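Long-range contacts in protein-L-isoaspartate(D-aspartate) O-methyltransferase (Sulfolobus tokodaii, PDB 1VBF), which probably transfers a methyl group from S-adenosyl-L-methionine to L-isoaspartyl residues of damaged proteins, as a step in their repair or degradation: residues Leu58-Leu63 and Ile81-Ala86; Asp64-His69 and Arg137-Ala142. All blocks are in the same frame, centred on the assembly; numbering follows the deposited sequence.

Helix 56-65 serves both contacts. Its middle part, Leu58-Leu63, meets Ile81-Ala86 in interaction 1. This closes a short loop of 17 residues, which holds strand 73-77. The end of the same helix and the turn after it, Asp64-His69, meet Arg137-Ala142 in interaction 2, closing a much longer loop of 67 residues. The two contacts cross: Leu58-Leu63 precedes both segments of interaction 2 and Ile81-Ala86 lies between them, so the four segments alternate. Interaction 1 joins two helices, and interaction 2 joins the helix exit to strand 135-140 of the central sheet. Their centres are about 9 Å apart. Trp141 bridges them by packing on Gly59, Met62, Leu63 and Tyr84.

Interaction 1: Leu58-Leu63 and Ile81-Ala86; sequences LGIFML and IGYYTA
Aromatic packing on a glycine is the main feature. Tyr84 reaches from the first turn of helix 83-91 to helix 56-65, with its CG anti to its own carbonyl carbon (chi1 -64°). Its CE2 lies 3.5 Å from Gly59 CA, an oblique approach. Gly59 has no side chain, so the ring can lie against the helix backbone. Gly59 and Tyr84 are also the closest pair of CA atoms, at 7.4 Å.

Aliphatic groups flank the same ring. Leu63 CD1 comes to its edge, near the ring plane, and is 3.9 Å from Tyr84 CD2. The two side chains cross obliquely. Ile60 adds a looser contact, with its CD1 4.3 Å from Tyr84 CE2. On one ring face, Tyr83 CD2 sits over the centre. Tyr84 also stacks with Trp141.

The fold is the Rossmann-like one of S-adenosylmethionine-dependent methyltransferases. Helix 83-91 is the crossover between the parallel strands 73-77 and 94-99. Ile81 and Gly82 belong to the turn between strand 73-77 and this helix, a turn that lines the cofactor site in relatives.

Polar bonds do not join the two segments. The Tyr84 hydroxyl is hydrogen-bonded to the backbone oxygen of Thr54, which holds the tip of the ring beside helix 56-65. Thr85 turns away from the contact and its OG1 is hydrogen-bonded to Glu76. Gly82 is the N-cap residue. At its phi of 81° a side chain would jam against the preceding carbonyl oxygen, which by itself calls for glycine. Its O accepts a hydrogen bond from Ala86 N at 2.8 Å.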
ATOM      1  N   LEU B  58       6.682   4.485  29.430  1.00 32.85           N
ATOM      2  CA  LEU B  58       7.754   3.787  28.751  1.00 30.09           C
ATOM      3  C   LEU B  58       9.084   4.014  29.470  1.00 31.04           C
ATOM      4  O   LEU B  58       9.790   3.041  29.801  1.00 29.36           O
ATOM      5  CB  LEU B  58       7.855   4.270  27.315  1.00 27.44           C
ATOM      6  CG  LEU B  58       7.934   3.180  26.256  1.00 24.50           C
ATOM      7  CD1 LEU B  58       8.478   3.792  25.029  1.00 25.51           C
ATOM      8  CD2 LEU B  58       8.853   2.064  26.668  1.00 23.86           C
ATOM      9  N   GLY B  59       9.420   5.296  29.695  1.00 30.85           N
ATOM     10  CA  GLY B  59      10.658   5.665  30.382  1.00 29.65           C
ATOM     11  C   GLY B  59      10.923   4.977  31.725  1.00 28.74           C
ATOM     12  O   GLY B  59      12.023   4.464  31.995  1.00 27.28           O
ATOM     13  N   ILE B  60       9.911   4.956  32.580  1.00 27.67           N
ATOM     14  CA  ILE B  60      10.056   4.327  33.887  1.00 28.01           C
ATOM     15  C   ILE B  60      10.271   2.826  33.732  1.00 28.81           C
ATOM     16  O   ILE B  60      11.034   2.205  34.496  1.00 27.41           O
ATOM     17  CB  ILE B  60       8.815   4.603  34.764  1.00 26.33           C
ATOM     18  CG1 ILE B  60       8.618   6.114  34.895  1.00 25.16           C
ATOM     19  CG2 ILE B  60       8.993   3.985  36.136  1.00 24.35           C
ATOM     20  CD1 ILE B  60       9.903   6.840  35.325  1.00 20.23           C
ATOM     21  N   PHE B  61       9.590   2.249  32.744  1.00 28.80           N
ATOM     22  CA  PHE B  61       9.731   0.827  32.473  1.00 30.58           C
ATOM     23  C   PHE B  61      11.175   0.536  32.035  1.00 30.91           C
ATOM     24  O   PHE B  61      11.806  -0.409  32.504  1.00 29.10           O
ATOM     25  CB  PHE B  61       8.742   0.379  31.376  1.00 31.68           C
ATOM     26  CG  PHE B  61       8.941  -1.041  30.938  1.00 31.30           C
ATOM     27  CD1 PHE B  61       8.767  -2.095  31.839  1.00 32.00           C
ATOM     28  CD2 PHE B  61       9.408  -1.326  29.660  1.00 31.48           C
ATOM     29  CE1 PHE B  61       9.068  -3.414  31.475  1.00 31.57           C
ATOM     30  CE2 PHE B  61       9.712  -2.642  29.280  1.00 31.77           C
ATOM     31  CZ  PHE B  61       9.545  -3.687  30.190  1.00 32.35           C
HETATM   32  N   MSE B  62      11.697   1.362  31.137  1.00 33.12           N
HETATM   33  CA  MSE B  62      13.057   1.187  30.661  1.00 35.75           C
HETATM   34  C   MSE B  62      14.086   1.311  31.778  1.00 35.39           C
HETATM   35  O   MSE B  62      14.971   0.456  31.916  1.00 33.50           O
HETATM   36  CB  MSE B  62      13.334   2.189  29.556  1.00 39.67           C
HETATM   37  CG  MSE B  62      12.383   2.014  28.389  1.00 44.91           C
HETATM   38 SE   MSE B  62      12.838   3.042  26.815  1.00 52.46          SE
HETATM   39  CE  MSE B  62      11.360   4.272  26.874  1.00 51.06           C
ATOM     40  N   LEU B  63      13.967   2.366  32.584  1.00 35.33           N
ATOM     41  CA  LEU B  63      14.896   2.543  33.694  1.00 34.23           C
ATOM     42  C   LEU B  63      14.754   1.395  34.684  1.00 34.39           C
ATOM     43  O   LEU B  63      15.751   0.899  35.205  1.00 35.60           O
ATOM     44  CB  LEU B  63      14.652   3.868  34.408  1.00 33.07           C
ATOM     45  CG  LEU B  63      14.856   5.144  33.577  1.00 34.25           C
ATOM     46  CD1 LEU B  63      14.808   6.349  34.502  1.00 30.88           C
ATOM     47  CD2 LEU B  63      16.188   5.091  32.819  1.00 33.88           C
ATOM     48  N   ILE B  81      15.236  16.693  27.958  1.00 34.16           N
ATOM     49  CA  ILE B  81      14.899  17.649  29.007  1.00 32.41           C
ATOM     50  C   ILE B  81      15.511  17.341  30.364  1.00 32.25           C
ATOM     51  O   ILE B  81      15.225  18.018  31.330  1.00 33.58           O
ATOM     52  CB  ILE B  81      13.378  17.783  29.179  1.00 31.49           C
ATOM     53  CG1 ILE B  81      12.801  16.497  29.774  1.00 32.93           C
ATOM     54  CG2 ILE B  81      12.734  18.089  27.846  1.00 30.72           C
ATOM     55  CD1 ILE B  81      11.327  16.603  30.142  1.00 30.69           C
ATOM     56  N   GLY B  82      16.334  16.308  30.450  1.00 32.79           N
ATOM     57  CA  GLY B  82      16.997  15.998  31.709  1.00 32.96           C
ATOM     58  C   GLY B  82      16.271  15.238  32.796  1.00 34.79           C
ATOM     59  O   GLY B  82      16.908  14.834  33.772  1.00 35.94           O
ATOM     60  N   TYR B  83      14.961  15.029  32.651  1.00 35.35           N
ATOM     61  CA  TYR B  83      14.188  14.298  33.659  1.00 33.76           C
ATOM     62  C   TYR B  83      14.651  12.854  33.953  1.00 33.31           C
ATOM     63  O   TYR B  83      14.785  12.453  35.124  1.00 31.53           O
ATOM     64  CB  TYR B  83      12.718  14.269  33.274  1.00 33.36           C
ATOM     65  CG  TYR B  83      11.915  13.381  34.178  1.00 32.54           C
ATOM     66  CD1 TYR B  83      11.662  13.747  35.496  1.00 36.52           C
ATOM     67  CD2 TYR B  83      11.471  12.143  33.748  1.00 34.02           C
ATOM     68  CE1 TYR B  83      10.973  12.884  36.391  1.00 37.72           C
ATOM     69  CE2 TYR B  83      10.783  11.257  34.630  1.00 37.95           C
ATOM     70  CZ  TYR B  83      10.535  11.635  35.948  1.00 37.41           C
ATOM     71  OH  TYR B  83       9.849  10.787  36.804  1.00 34.21           O
ATOM     72  N   TYR B  84      14.882  12.058  32.916  1.00 31.15           N
ATOM     73  CA  TYR B  84      15.327  10.700  33.188  1.00 32.36           C
ATOM     74  C   TYR B  84      16.774  10.739  33.680  1.00 32.51           C
ATOM     75  O   TYR B  84      17.233   9.828  34.388  1.00 31.42           O
ATOM     76  CB  TYR B  84      15.200   9.797  31.943  1.00 32.57           C
ATOM     77  CG  TYR B  84      13.778   9.609  31.470  1.00 33.71           C
ATOM     78  CD1 TYR B  84      13.334  10.211  30.306  1.00 33.61           C
ATOM     79  CD2 TYR B  84      12.857   8.877  32.224  1.00 35.25           C
ATOM     80  CE1 TYR B  84      12.034  10.111  29.900  1.00 34.52           C
ATOM     81  CE2 TYR B  84      11.530   8.765  31.818  1.00 35.22           C
ATOM     82  CZ  TYR B  84      11.132   9.387  30.654  1.00 36.18           C
ATOM     83  OH  TYR B  84       9.832   9.282  30.233  1.00 37.96           O
ATOM     84  N   THR B  85      17.481  11.809  33.309  1.00 31.40           N
ATOM     85  CA  THR B  85      18.860  11.967  33.718  1.00 31.23           C
ATOM     86  C   THR B  85      18.814  12.140  35.234  1.00 30.95           C
ATOM     87  O   THR B  85      19.494  11.415  35.959  1.00 30.50           O
ATOM     88  CB  THR B  85      19.515  13.188  33.048  1.00 32.83           C
ATOM     89  OG1 THR B  85      19.075  13.281  31.691  1.00 34.99           O
ATOM     90  CG2 THR B  85      21.042  13.047  33.058  1.00 30.97           C
ATOM     91  N   ALA B  86      17.997  13.078  35.712  1.00 29.92           N
ATOM     92  CA  ALA B  86      17.840  13.286  37.155  1.00 30.55           C
ATOM     93  C   ALA B  86      17.546  11.973  37.930  1.00 31.30           C
ATOM     94  O   ALA B  86      18.232  11.677  38.906  1.00 33.87           O
ATOM     95  CB  ALA B  86      16.735  14.303  37.425  1.00 28.83           C
TER

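Interaction 2: Asp64-His69 and Arg137-Ala142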
ATOM      1  N   ASP B  64      13.523   0.954  34.932  1.00 34.26           N
ATOM      2  CA  ASP B  64      13.308  -0.144  35.866  1.00 32.85           C
ATOM      3  C   ASP B  64      14.004  -1.401  35.349  1.00 33.05           C
ATOM      4  O   ASP B  64      14.584  -2.175  36.115  1.00 33.06           O
ATOM      5  CB  ASP B  64      11.808  -0.380  36.066  1.00 30.73           C
ATOM      6  CG  ASP B  64      11.492  -1.163  37.350  1.00 31.65           C
ATOM      7  OD1 ASP B  64      12.331  -1.166  38.290  1.00 28.99           O
ATOM      8  OD2 ASP B  64      10.385  -1.758  37.428  1.00 28.99           O
ATOM      9  N   GLU B  65      13.982  -1.587  34.039  1.00 33.72           N
ATOM     10  CA  GLU B  65      14.609  -2.748  33.424  1.00 34.05           C
ATOM     11  C   GLU B  65      16.129  -2.626  33.343  1.00 34.00           C
ATOM     12  O   GLU B  65      16.812  -3.623  33.087  1.00 32.34           O
ATOM     13  CB  GLU B  65      14.050  -2.943  32.017  1.00 36.75           C
ATOM     14  CG  GLU B  65      12.647  -3.526  31.962  1.00 41.31           C
ATOM     15  CD  GLU B  65      12.626  -5.004  32.314  1.00 44.26           C
ATOM     16  OE1 GLU B  65      13.408  -5.776  31.726  1.00 45.76           O
ATOM     17  OE2 GLU B  65      11.825  -5.403  33.181  1.00 46.29           O
ATOM     18  N   LEU B  66      16.641  -1.407  33.551  1.00 33.79           N
ATOM     19  CA  LEU B  66      18.077  -1.114  33.483  1.00 33.56           C
ATOM     20  C   LEU B  66      18.851  -1.649  34.679  1.00 35.40           C
ATOM     21  O   LEU B  66      20.092  -1.728  34.647  1.00 34.31           O
ATOM     22  CB  LEU B  66      18.302   0.395  33.389  1.00 33.96           C
ATOM     23  CG  LEU B  66      19.173   1.012  32.275  1.00 34.01           C
ATOM     24  CD1 LEU B  66      19.543   2.409  32.715  1.00 31.56           C
ATOM     25  CD2 LEU B  66      20.439   0.215  31.993  1.00 31.47           C
ATOM     26  N   ASP B  67      18.116  -1.994  35.739  1.00 36.93           N
ATOM     27  CA  ASP B  67      18.704  -2.527  36.961  1.00 36.58           C
ATOM     28  C   ASP B  67      19.724  -1.532  37.509  1.00 36.47           C
ATOM     29  O   ASP B  67      20.925  -1.776  37.538  1.00 35.77           O
ATOM     30  CB  ASP B  67      19.334  -3.900  36.673  1.00 38.81           C
ATOM     31  CG  ASP B  67      19.928  -4.572  37.925  1.00 44.23           C
ATOM     32  OD1 ASP B  67      19.276  -4.570  39.003  1.00 45.40           O
ATOM     33  OD2 ASP B  67      21.052  -5.126  37.824  1.00 47.04           O
ATOM     34  N   LEU B  68      19.219  -0.395  37.955  1.00 37.10           N
ATOM     35  CA  LEU B  68      20.060   0.645  38.494  1.00 38.06           C
ATOM     36  C   LEU B  68      20.264   0.531  40.004  1.00 42.76           C
ATOM     37  O   LEU B  68      19.311   0.310  40.749  1.00 42.94           O
ATOM     38  CB  LEU B  68      19.434   1.990  38.169  1.00 34.19           C
ATOM     39  CG  LEU B  68      19.346   2.377  36.694  1.00 32.20           C
ATOM     40  CD1 LEU B  68      18.461   3.626  36.527  1.00 26.49           C
ATOM     41  CD2 LEU B  68      20.761   2.602  36.156  1.00 28.00           C
ATOM     42  N   HIS B  69      21.511   0.663  40.457  1.00 48.00           N
ATOM     43  CA  HIS B  69      21.813   0.636  41.888  1.00 52.09           C
ATOM     44  C   HIS B  69      23.035   1.494  42.269  1.00 52.53           C
ATOM     45  O   HIS B  69      23.720   2.039  41.402  1.00 52.97           O
ATOM     46  CB  HIS B  69      21.945  -0.813  42.415  1.00 55.30           C
ATOM     47  CG  HIS B  69      22.906  -1.674  41.653  1.00 61.14           C
ATOM     48  ND1 HIS B  69      24.269  -1.503  41.711  1.00 64.95           N
ATOM     49  CD2 HIS B  69      22.693  -2.737  40.835  1.00 64.36           C
ATOM     50  CE1 HIS B  69      24.866  -2.422  40.961  1.00 65.52           C
ATOM     51  NE2 HIS B  69      23.930  -3.181  40.422  1.00 67.21           N
ATOM     52  N   ARG B 137      25.888   0.698  32.817  1.00 31.98           N
ATOM     53  CA  ARG B 137      24.631   0.679  32.104  1.00 29.76           C
ATOM     54  C   ARG B 137      24.621   1.755  31.030  1.00 30.49           C
ATOM     55  O   ARG B 137      25.356   2.748  31.118  1.00 30.41           O
ATOM     56  CB  ARG B 137      23.489   0.984  33.085  1.00 27.95           C
ATOM     57  CG  ARG B 137      23.457   0.158  34.356  1.00 27.70           C
ATOM     58  CD  ARG B 137      22.869  -1.203  34.116  1.00 28.36           C
ATOM     59  NE  ARG B 137      23.704  -2.254  34.676  1.00 30.14           N
ATOM     60  CZ  ARG B 137      23.289  -3.098  35.604  1.00 28.67           C
ATOM     61  NH1 ARG B 137      22.054  -2.984  36.048  1.00 29.15           N
ATOM     62  NH2 ARG B 137      24.093  -4.050  36.065  1.00 27.11           N
ATOM     63  N   VAL B 138      23.758   1.557  30.031  1.00 30.00           N
ATOM     64  CA  VAL B 138      23.565   2.512  28.956  1.00 27.50           C
ATOM     65  C   VAL B 138      22.092   2.517  28.537  1.00 29.28           C
ATOM     66  O   VAL B 138      21.486   1.460  28.365  1.00 30.83           O
ATOM     67  CB  VAL B 138      24.397   2.166  27.726  1.00 25.58           C
ATOM     68  CG1 VAL B 138      24.085   3.160  26.638  1.00 22.35           C
ATOM     69  CG2 VAL B 138      25.867   2.170  28.061  1.00 22.45           C
ATOM     70  N   VAL B 139      21.510   3.702  28.391  1.00 29.40           N
ATOM     71  CA  VAL B 139      20.121   3.831  27.962  1.00 29.11           C
ATOM     72  C   VAL B 139      20.132   4.729  26.749  1.00 29.33           C
ATOM     73  O   VAL B 139      20.801   5.757  26.761  1.00 31.52           O
ATOM     74  CB  VAL B 139      19.261   4.578  28.962  1.00 29.96           C
ATOM     75  CG1 VAL B 139      17.801   4.125  28.844  1.00 29.62           C
ATOM     76  CG2 VAL B 139      19.816   4.413  30.321  1.00 31.34           C
ATOM     77  N   VAL B 140      19.384   4.379  25.709  1.00 28.40           N
ATOM     78  CA  VAL B 140      19.345   5.228  24.518  1.00 25.87           C
ATOM     79  C   VAL B 140      17.894   5.621  24.354  1.00 23.84           C
ATOM     80  O   VAL B 140      17.048   4.773  24.486  1.00 25.25           O
ATOM     81  CB  VAL B 140      19.867   4.446  23.289  1.00 23.96           C
ATOM     82  CG1 VAL B 140      20.172   5.407  22.134  1.00 20.57           C
ATOM     83  CG2 VAL B 140      21.111   3.663  23.687  1.00 16.38           C
ATOM     84  N   TRP B 141      17.603   6.888  24.086  1.00 23.13           N
ATOM     85  CA  TRP B 141      16.221   7.336  23.958  1.00 23.86           C
ATOM     86  C   TRP B 141      15.812   7.642  22.535  1.00 24.40           C
ATOM     87  O   TRP B 141      15.030   8.558  22.270  1.00 25.88           O
ATOM     88  CB  TRP B 141      15.957   8.576  24.826  1.00 25.74           C
ATOM     89  CG  TRP B 141      16.150   8.351  26.302  1.00 29.18           C
ATOM     90  CD1 TRP B 141      17.209   8.754  27.050  1.00 29.48           C
ATOM     91  CD2 TRP B 141      15.299   7.594  27.191  1.00 31.62           C
ATOM     92  NE1 TRP B 141      17.092   8.296  28.336  1.00 31.14           N
ATOM     93  CE2 TRP B 141      15.937   7.585  28.458  1.00 31.26           C
ATOM     94  CE3 TRP B 141      14.076   6.925  27.039  1.00 32.45           C
ATOM     95  CZ2 TRP B 141      15.388   6.930  29.576  1.00 30.72           C
ATOM     96  CZ3 TRP B 141      13.529   6.264  28.167  1.00 33.60           C
ATOM     97  CH2 TRP B 141      14.191   6.277  29.410  1.00 32.66           C
ATOM     98  N   ALA B 142      16.372   6.888  21.609  1.00 24.93           N
ATOM     99  CA  ALA B 142      16.036   7.043  20.199  1.00 26.25           C
ATOM    100  C   ALA B 142      16.439   5.755  19.480  1.00 26.66           C
ATOM    101  O   ALA B 142      17.379   5.062  19.881  1.00 27.98           O
ATOM    102  CB  ALA B 142      16.735   8.255  19.611  1.00 24.62           C
TER
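Arg137 reaches from a strand to the turn that leaves helix 56-65. Its NH1 and Leu66 O are both crowded in the model, so their exact places are less sure. Arg137 NH1 donates to Leu66 O at 2.7 Å and forms a salt bridge with Asp67 OD2 at 3.0 Å. The second bond is nearly straight, with an N-H...O angle of 168°. Asp67 leaves the helical path with a positive phi of 57°. Its CG is anti to the backbone N, and the carboxylate and guanidinium planes are turned 31° apart. Leu66 O approaches the guanidinium at its edge. The positive charge probably suits the carbonyl groups of this turn. His69 NE2 is near Arg137 NH2, but the two do not bond.

The arginine chain is bent at chi2 and chi3, and this bend turns the guanidinium to the turn. Its aliphatic part runs past the Leu66 side chain in the opposite direction, with Leu66 CD2 against CB and CD. Leu68 CD2 touches Arg137 CG at 4.1 Å. The Leu66 side chain also crosses Val139 obliquely. Val139 CG1 lies over one face of the Trp141 ring, offset toward its rim.

The strand is held by backbone hydrogen bonds to Leu75 and Ile77 on one neighbour and to Ile160 and Ile162 on the other. Thus the turn that follows helix 56-65 packs on strand 135-140, which lies between strands 73-77 and 159-165 in the Rossmann-like methyltransferase sheet.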